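Long-range contacts in sialidase B (Streptococcus pneumoniae serotype 4, PDB 4XJW), which cleaves terminal alpha-linked sialic acid from oligosaccharides, glycoproteins and glycolipids, and acts as an intramolecular trans-sialidase: residues Q202-R207 against H642-V647; F206-L211 against S222-Y227. The protein carries 1 engineered substitution. All coordinates share one frame; numbering follows the deposited sequence. Where two conformers were deposited one is given.

Contact 1 of 2, residues Q202-R207 against H642-V647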
loop_
_atom_site.group_PDB
_atom_site.type_symbol
_atom_site.label_atom_id
_atom_site.label_comp_id
_atom_site.label_asym_id
_atom_site.label_seq_id
_atom_site.Cartn_x
_atom_site.Cartn_y
_atom_site.Cartn_z
ATOM N N GLN A 202 2.949 -12.262 -7.098
ATOM C CA GLN A 202 3.416 -11.733 -8.379
ATOM C C GLN A 202 2.873 -10.346 -8.713
ATOM O O GLN A 202 2.948 -9.895 -9.858
ATOM C CB GLN A 202 3.176 -12.733 -9.513
ATOM C CG GLN A 202 4.047 -13.978 -9.378
ATOM C CD GLN A 202 5.530 -13.691 -9.575
ATOM O OE1 GLN A 202 6.315 -13.676 -8.617
ATOM N NE2 GLN A 202 5.929 -13.490 -10.822
ATOM N N ALA A 203 2.352 -9.651 -7.709
ATOM C CA ALA A 203 2.069 -8.237 -7.906
ATOM C C ALA A 203 3.319 -7.447 -7.599
ATOM O O ALA A 203 4.031 -7.731 -6.635
ATOM C CB ALA A 203 0.932 -7.780 -7.011
ATOM N N ASN A 204 3.586 -6.437 -8.410
ATOM C CA ASN A 204 4.739 -5.593 -8.172
ATOM C C ASN A 204 4.430 -4.454 -7.209
ATOM O O ASN A 204 5.345 -3.763 -6.763
ATOM C CB ASN A 204 5.276 -5.044 -9.503
ATOM C CG ASN A 204 6.737 -4.602 -9.422
ATOM O OD1 ASN A 204 7.532 -5.126 -8.631
ATOM N ND2 ASN A 204 7.100 -3.629 -10.258
ATOM N N TYR A 205 3.148 -4.270 -6.870
ATOM C CA TYR A 205 2.725 -3.131 -6.037
ATOM C C TYR A 205 1.753 -3.573 -4.958
ATOM O O TYR A 205 1.020 -4.545 -5.141
ATOM C CB TYR A 205 2.109 -2.022 -6.903
ATOM C CG TYR A 205 3.017 -1.668 -8.058
ATOM C CD1 TYR A 205 4.091 -0.791 -7.880
ATOM C CD2 TYR A 205 2.859 -2.289 -9.287
ATOM C CE1 TYR A 205 4.963 -0.503 -8.926
ATOM C CE2 TYR A 205 3.719 -2.013 -10.335
ATOM C CZ TYR A 205 4.762 -1.136 -10.148
ATOM O OH TYR A 205 5.613 -0.899 -11.192
ATOM N N PHE A 206 1.760 -2.863 -3.832
ATOM C CA PHE A 206 0.864 -3.174 -2.718
ATOM C C PHE A 206 0.341 -1.891 -2.131
ATOM O O PHE A 206 1.048 -0.879 -2.106
ATOM C CB PHE A 206 1.588 -3.980 -1.632
ATOM C CG PHE A 206 2.098 -5.287 -2.123
ATOM C CD1 PHE A 206 1.261 -6.390 -2.181
ATOM C CD2 PHE A 206 3.394 -5.396 -2.595
ATOM C CE1 PHE A 206 1.714 -7.586 -2.680
ATOM C CE2 PHE A 206 3.868 -6.603 -3.077
ATOM C CZ PHE A 206 3.022 -7.697 -3.134
ATOM N N ARG A 207 -0.908 -1.929 -1.668
ATOM C CA ARG A 207 -1.530 -0.773 -1.027
ATOM C C ARG A 207 -2.558 -1.289 -0.037
ATOM O O ARG A 207 -2.985 -2.450 -0.102
ATOM C CB ARG A 207 -2.237 0.168 -2.029
ATOM C CG ARG A 207 -1.322 1.202 -2.751
ATOM C CD ARG A 207 -2.026 2.569 -2.914
ATOM N NE ARG A 207 -2.310 3.261 -1.662
ATOM C CZ ARG A 207 -3.107 4.329 -1.551
ATOM N NH1 ARG A 207 -3.701 4.823 -2.634
ATOM N NH2 ARG A 207 -3.316 4.908 -0.349
ATOM N N HIS A 642 3.308 4.182 -8.350
ATOM C CA HIS A 642 4.006 3.003 -8.878
ATOM C C HIS A 642 5.387 2.777 -8.263
ATOM O O HIS A 642 6.382 2.578 -8.985
ATOM C CB HIS A 642 4.110 3.070 -10.413
ATOM C CG HIS A 642 2.852 3.549 -11.078
ATOM N ND1 HIS A 642 1.595 3.185 -10.639
ATOM C CD2 HIS A 642 2.665 4.414 -12.102
ATOM C CE1 HIS A 642 0.684 3.790 -11.387
ATOM N NE2 HIS A 642 1.305 4.528 -12.293
ATOM N N LEU A 643 5.434 2.791 -6.932
ATOM C CA LEU A 643 6.658 2.498 -6.194
ATOM C C LEU A 643 6.541 1.117 -5.599
ATOM O O LEU A 643 5.489 0.773 -5.051
ATOM C CB LEU A 643 6.880 3.503 -5.062
ATOM C CG LEU A 643 6.831 4.991 -5.419
ATOM C CD1 LEU A 643 6.950 5.855 -4.171
ATOM C CD2 LEU A 643 7.900 5.358 -6.428
ATOM N N SER A 644 7.626 0.355 -5.687
ATOM C CA SER A 644 7.656 -0.978 -5.101
ATOM C C SER A 644 8.251 -1.011 -3.693
ATOM O O SER A 644 9.174 -0.256 -3.358
ATOM C CB SER A 644 8.410 -1.932 -6.013
ATOM O OG SER A 644 7.726 -2.085 -7.237
ATOM N N ASN A 645 7.698 -1.894 -2.866
ATOM C CA ASN A 645 8.240 -2.184 -1.539
ATOM C C ASN A 645 8.276 -0.972 -0.622
ATOM O O ASN A 645 9.253 -0.744 0.109
ATOM C CB ASN A 645 9.626 -2.838 -1.652
ATOM C CG ASN A 645 9.565 -4.245 -2.191
ATOM O OD1 ASN A 645 8.497 -4.742 -2.537
ATOM N ND2 ASN A 645 10.723 -4.897 -2.280
ATOM N N VAL A 646 7.184 -0.211 -0.655
ATOM C CA VAL A 646 7.000 0.931 0.242
ATOM C C VAL A 646 6.026 0.648 1.392
ATOM O O VAL A 646 5.964 1.425 2.339
ATOM C CB VAL A 646 6.575 2.192 -0.526
ATOM C CG1 VAL A 646 7.748 2.716 -1.363
ATOM C CG2 VAL A 646 5.343 1.895 -1.408
ATOM N N VAL A 647 5.283 -0.463 1.311
ATOM C CA VAL A 647 4.454 -0.904 2.441
ATOM C C VAL A 647 5.380 -1.711 3.352
ATOM O O VAL A 647 5.910 -2.755 2.962
ATOM C CB VAL A 647 3.253 -1.759 2.003
ATOM C CG1 VAL A 647 2.460 -2.256 3.226
ATOM C CG2 VAL A 647 2.324 -0.950 1.081
HETATM O O HOH W 1 5.945 -3.805 -3.992
HETATM O O HOH W 2 6.925 1.359 -11.368
HETATM O O HOH W 3 3.685 -0.681 -3.658
#
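Asn204 O and Asn645 N are joined by a water that donates to the carbonyl and accepts the N-H, lying 2.8 Å from Asn204 O. In the conformer given, Ser644 OG donates to the same Asn204 O, 3.0 Å from OG to O and tilted 24° from the carbonyl plane. This direct bond ties the residue just before strand 205-213 to the loop.

Two further waters repeat the device. One accepts from Phe206 N and donates to Leu643 O; the other accepts from Tyr205 OH and donates to His642 O, with 2.6 Å between Tyr205 OH and the water. The phenol has a second partner in Trp270 N. Three waters and one direct bond thus make the polar links, and no strand pairing joins the two segments.

Van der Waals contacts fill in between. The CD1 and CE1 atoms of Tyr205 meet the loop: CD1 lies 3.5 Å from Leu643 O, which sits at the edge near the ring plane, and CE1 is 3.4 Å from His642 C. At the other end Val647 CG2, anti to its own carbonyl carbon, rests 3.4 Å from Phe206 O and 4.1 Å from Phe206 CB.

This late loop, between strands 626-631 and 647-652, lies against the first strand of the propeller-like catalytic region. Arg91 of strand 85-91, in the concanavalin-like N-terminal domain, binds Ser644 O, so the loop touches that domain too.

Contact 2 of 2, residues F206-L211 against S222-Y227. With DMS (dimethyl sulfoxide), chain C.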
loop_
_atom_site.group_PDB
_atom_site.type_symbol
_atom_site.label_atom_id
_atom_site.label_comp_id
_atom_site.label_asym_id
_atom_site.label_seq_id
_atom_site.Cartn_x
_atom_site.Cartn_y
_atom_site.Cartn_z
ATOM N N PHE A 206 1.760 -2.863 -3.832
ATOM C CA PHE A 206 0.864 -3.174 -2.718
ATOM C C PHE A 206 0.341 -1.891 -2.131
ATOM O O PHE A 206 1.048 -0.879 -2.106
ATOM C CB PHE A 206 1.588 -3.980 -1.632
ATOM C CG PHE A 206 2.098 -5.287 -2.123
ATOM C CD1 PHE A 206 1.261 -6.390 -2.181
ATOM C CD2 PHE A 206 3.394 -5.396 -2.595
ATOM C CE1 PHE A 206 1.714 -7.586 -2.680
ATOM C CE2 PHE A 206 3.868 -6.603 -3.077
ATOM C CZ PHE A 206 3.022 -7.697 -3.134
ATOM N N ARG A 207 -0.908 -1.929 -1.668
ATOM C CA ARG A 207 -1.530 -0.773 -1.027
ATOM C C ARG A 207 -2.558 -1.289 -0.037
ATOM O O ARG A 207 -2.985 -2.450 -0.102
ATOM C CB ARG A 207 -2.237 0.168 -2.029
ATOM C CG ARG A 207 -1.322 1.202 -2.751
ATOM C CD ARG A 207 -2.026 2.569 -2.914
ATOM N NE ARG A 207 -2.310 3.261 -1.662
ATOM C CZ ARG A 207 -3.107 4.329 -1.551
ATOM N NH1 ARG A 207 -3.701 4.823 -2.634
ATOM N NH2 ARG A 207 -3.316 4.908 -0.349
ATOM N N ILE A 208 -2.961 -0.410 0.873
ATOM C CA ILE A 208 -4.090 -0.646 1.774
ATOM C C ILE A 208 -3.847 -1.802 2.766
ATOM O O ILE A 208 -4.559 -2.803 2.751
ATOM C CB ILE A 208 -5.425 -0.908 1.012
ATOM C CG1 ILE A 208 -5.545 -0.082 -0.274
ATOM C CG2 ILE A 208 -6.602 -0.576 1.905
ATOM C CD1 ILE A 208 -5.473 1.430 -0.069
ATOM N N PRO A 209 -2.849 -1.656 3.645
ATOM C CA PRO A 209 -2.500 -2.722 4.595
ATOM C C PRO A 209 -3.494 -2.822 5.739
ATOM O O PRO A 209 -4.102 -1.819 6.144
ATOM C CB PRO A 209 -1.167 -2.243 5.163
ATOM C CG PRO A 209 -1.230 -0.736 5.045
ATOM C CD PRO A 209 -1.952 -0.490 3.758
ATOM N N THR A 210 -3.627 -4.029 6.285
ATOM C CA THR A 210 -4.404 -4.271 7.500
ATOM C C THR A 210 -3.585 -5.163 8.437
ATOM O O THR A 210 -2.655 -5.855 8.000
ATOM C CB THR A 210 -5.781 -4.922 7.232
ATOM O OG1 THR A 210 -5.622 -6.335 7.056
ATOM C CG2 THR A 210 -6.466 -4.308 5.990
ATOM N N LEU A 211 -3.919 -5.107 9.727
ATOM C CA LEU A 211 -3.354 -6.003 10.747
ATOM C C LEU A 211 -4.442 -6.329 11.746
ATOM O O LEU A 211 -5.283 -5.499 12.036
ATOM C CB LEU A 211 -2.203 -5.308 11.489
ATOM C CG LEU A 211 -0.868 -5.072 10.789
ATOM C CD1 LEU A 211 0.039 -4.186 11.647
ATOM C CD2 LEU A 211 -0.192 -6.393 10.459
ATOM N N SER A 222 -3.831 -8.374 5.867
ATOM C CA SER A 222 -4.301 -8.403 4.479
ATOM C C SER A 222 -3.855 -7.154 3.730
ATOM O O SER A 222 -3.413 -6.173 4.344
ATOM C CB SER A 222 -5.817 -8.602 4.370
ATOM O OG SER A 222 -6.544 -7.526 4.926
ATOM N N ILE A 223 -3.947 -7.211 2.403
ATOM C CA ILE A 223 -3.396 -6.166 1.546
ATOM C C ILE A 223 -4.024 -6.251 0.168
ATOM O O ILE A 223 -4.495 -7.316 -0.242
ATOM C CB ILE A 223 -1.848 -6.314 1.448
ATOM C CG1 ILE A 223 -1.191 -5.051 0.895
ATOM C CG2 ILE A 223 -1.444 -7.455 0.535
ATOM C CD1 ILE A 223 -0.372 -4.339 1.877
ATOM N N ASP A 224 -4.064 -5.116 -0.525
ATOM C CA ASP A 224 -4.312 -5.092 -1.966
ATOM C C ASP A 224 -3.008 -5.444 -2.669
ATOM O O ASP A 224 -2.015 -4.733 -2.512
ATOM C CB ASP A 224 -4.670 -3.676 -2.431
ATOM C CG ASP A 224 -6.112 -3.269 -2.160
ATOM O OD1 ASP A 224 -6.778 -3.765 -1.230
ATOM O OD2 ASP A 224 -6.567 -2.368 -2.900
ATOM N N ALA A 225 -3.014 -6.541 -3.423
ATOM C CA ALA A 225 -1.924 -6.902 -4.307
ATOM C C ALA A 225 -2.294 -6.232 -5.636
ATOM O O ALA A 225 -3.214 -6.678 -6.322
ATOM C CB ALA A 225 -1.844 -8.418 -4.456
ATOM N N ARG A 226 -1.608 -5.142 -5.969
ATOM C CA ARG A 226 -2.010 -4.325 -7.107
ATOM C C ARG A 226 -1.078 -4.560 -8.291
ATOM O O ARG A 226 0.144 -4.368 -8.195
ATOM C CB ARG A 226 -2.075 -2.847 -6.704
ATOM C CG ARG A 226 -3.090 -2.558 -5.590
ATOM C CD ARG A 226 -3.593 -1.123 -5.642
ATOM N NE ARG A 226 -4.662 -0.903 -4.671
ATOM C CZ ARG A 226 -5.264 0.263 -4.478
ATOM N NH1 ARG A 226 -4.896 1.324 -5.191
ATOM N NH2 ARG A 226 -6.231 0.361 -3.578
ATOM N N TYR A 227 -1.659 -4.991 -9.408
ATOM C CA TYR A 227 -0.846 -5.439 -10.538
ATOM C C TYR A 227 -0.533 -4.340 -11.548
ATOM O O TYR A 227 0.575 -4.311 -12.084
ATOM C CB TYR A 227 -1.484 -6.665 -11.218
ATOM C CG TYR A 227 -1.538 -7.852 -10.294
ATOM C CD1 TYR A 227 -2.569 -7.982 -9.361
ATOM C CD2 TYR A 227 -0.538 -8.823 -10.322
ATOM C CE1 TYR A 227 -2.607 -9.057 -8.482
ATOM C CE2 TYR A 227 -0.568 -9.911 -9.439
ATOM C CZ TYR A 227 -1.610 -10.014 -8.532
ATOM O OH TYR A 227 -1.667 -11.074 -7.654
HETATM S S DMS C . -8.379 3.400 -1.250
HETATM O O DMS C . -8.215 2.112 -2.007
HETATM C C1 DMS C . -7.000 4.489 -1.702
HETATM C C2 DMS C . -9.715 4.318 -2.066
HETATM O O HOH W 4 -6.677 -4.166 1.475
#
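Asp224 OD2 is gripped by two nitrogens of Arg226, which touches Arg207 and Ile208 across the hairpin. NE at 3.0 Å and NH2 at 2.8 Å from OD2 make a side-on salt bridge; Asp224 OD2 offers NE its anti lone pair, and meets NH2 on the same anti side but 34° out of the carboxylate plane. Asp224 OD1 takes a water that also donates to Ile208 O, and the N-H of Asp289.

The bridge holds the Arg226 guanidinium beside the first strand. Arg207 CB lies over one face, 3.7 Å from Arg226 NE, and Ile208 CG1 approaches Arg226 NH2 to 3.4 Å. The Arg207 chain is bent at chi2 and chi3, and its NE pairs with Glu631; the two guanidinium planes are 56° apart.

Arg207 and Asp224 form an antiparallel hydrogen-bonded pair, with Phe206 and Ala225 the adjoining non-hydrogen-bonded pair. Beyond them the N-H of Thr210 reaches Ser222 O, and the hydroxyls Thr210 OG1 and Ser222 OG share a 2.6 Å hydrogen bond. On the sheet face bearing Phe206, its CE1 meets Ala225 CB, and its CB meets Ile223 CG1.

Arg207 belongs, by similarity, to the substrate site and makes a cation-pi contact with Tyr615, the probable nucleophile, while Arg226 also pairs with Asp232, the probable proton acceptor. Dimethyl sulfoxide, probably from the crystallisation liquor, lies by both arginines and accepts a bond from Arg226 NH2. The like charges, 4.5 Å apart from Arg207 NH1 to Arg226 NH1, are probably offset by these acidic partners.

In the fold
Contacts 1 and 2 have centres 9 Å apart and share Phe206 and Arg207, so both draw on the start of strand 205-213. Contact 2 is local, pairing that strand with 219-226, the next strand of the hairpin and of the four-stranded sheet; contact 1 brings back a loop from 435 residues later, leading into strand 647-652. A probable hydrogen bond from Arg226 N to Tyr205 O continues the strand pairing between them. In a sialidase beta-propeller this joins chain regions near the beginning and end of the catalytic domain, and the shared Arg207 places that junction beside the substrate site inferred by similarity.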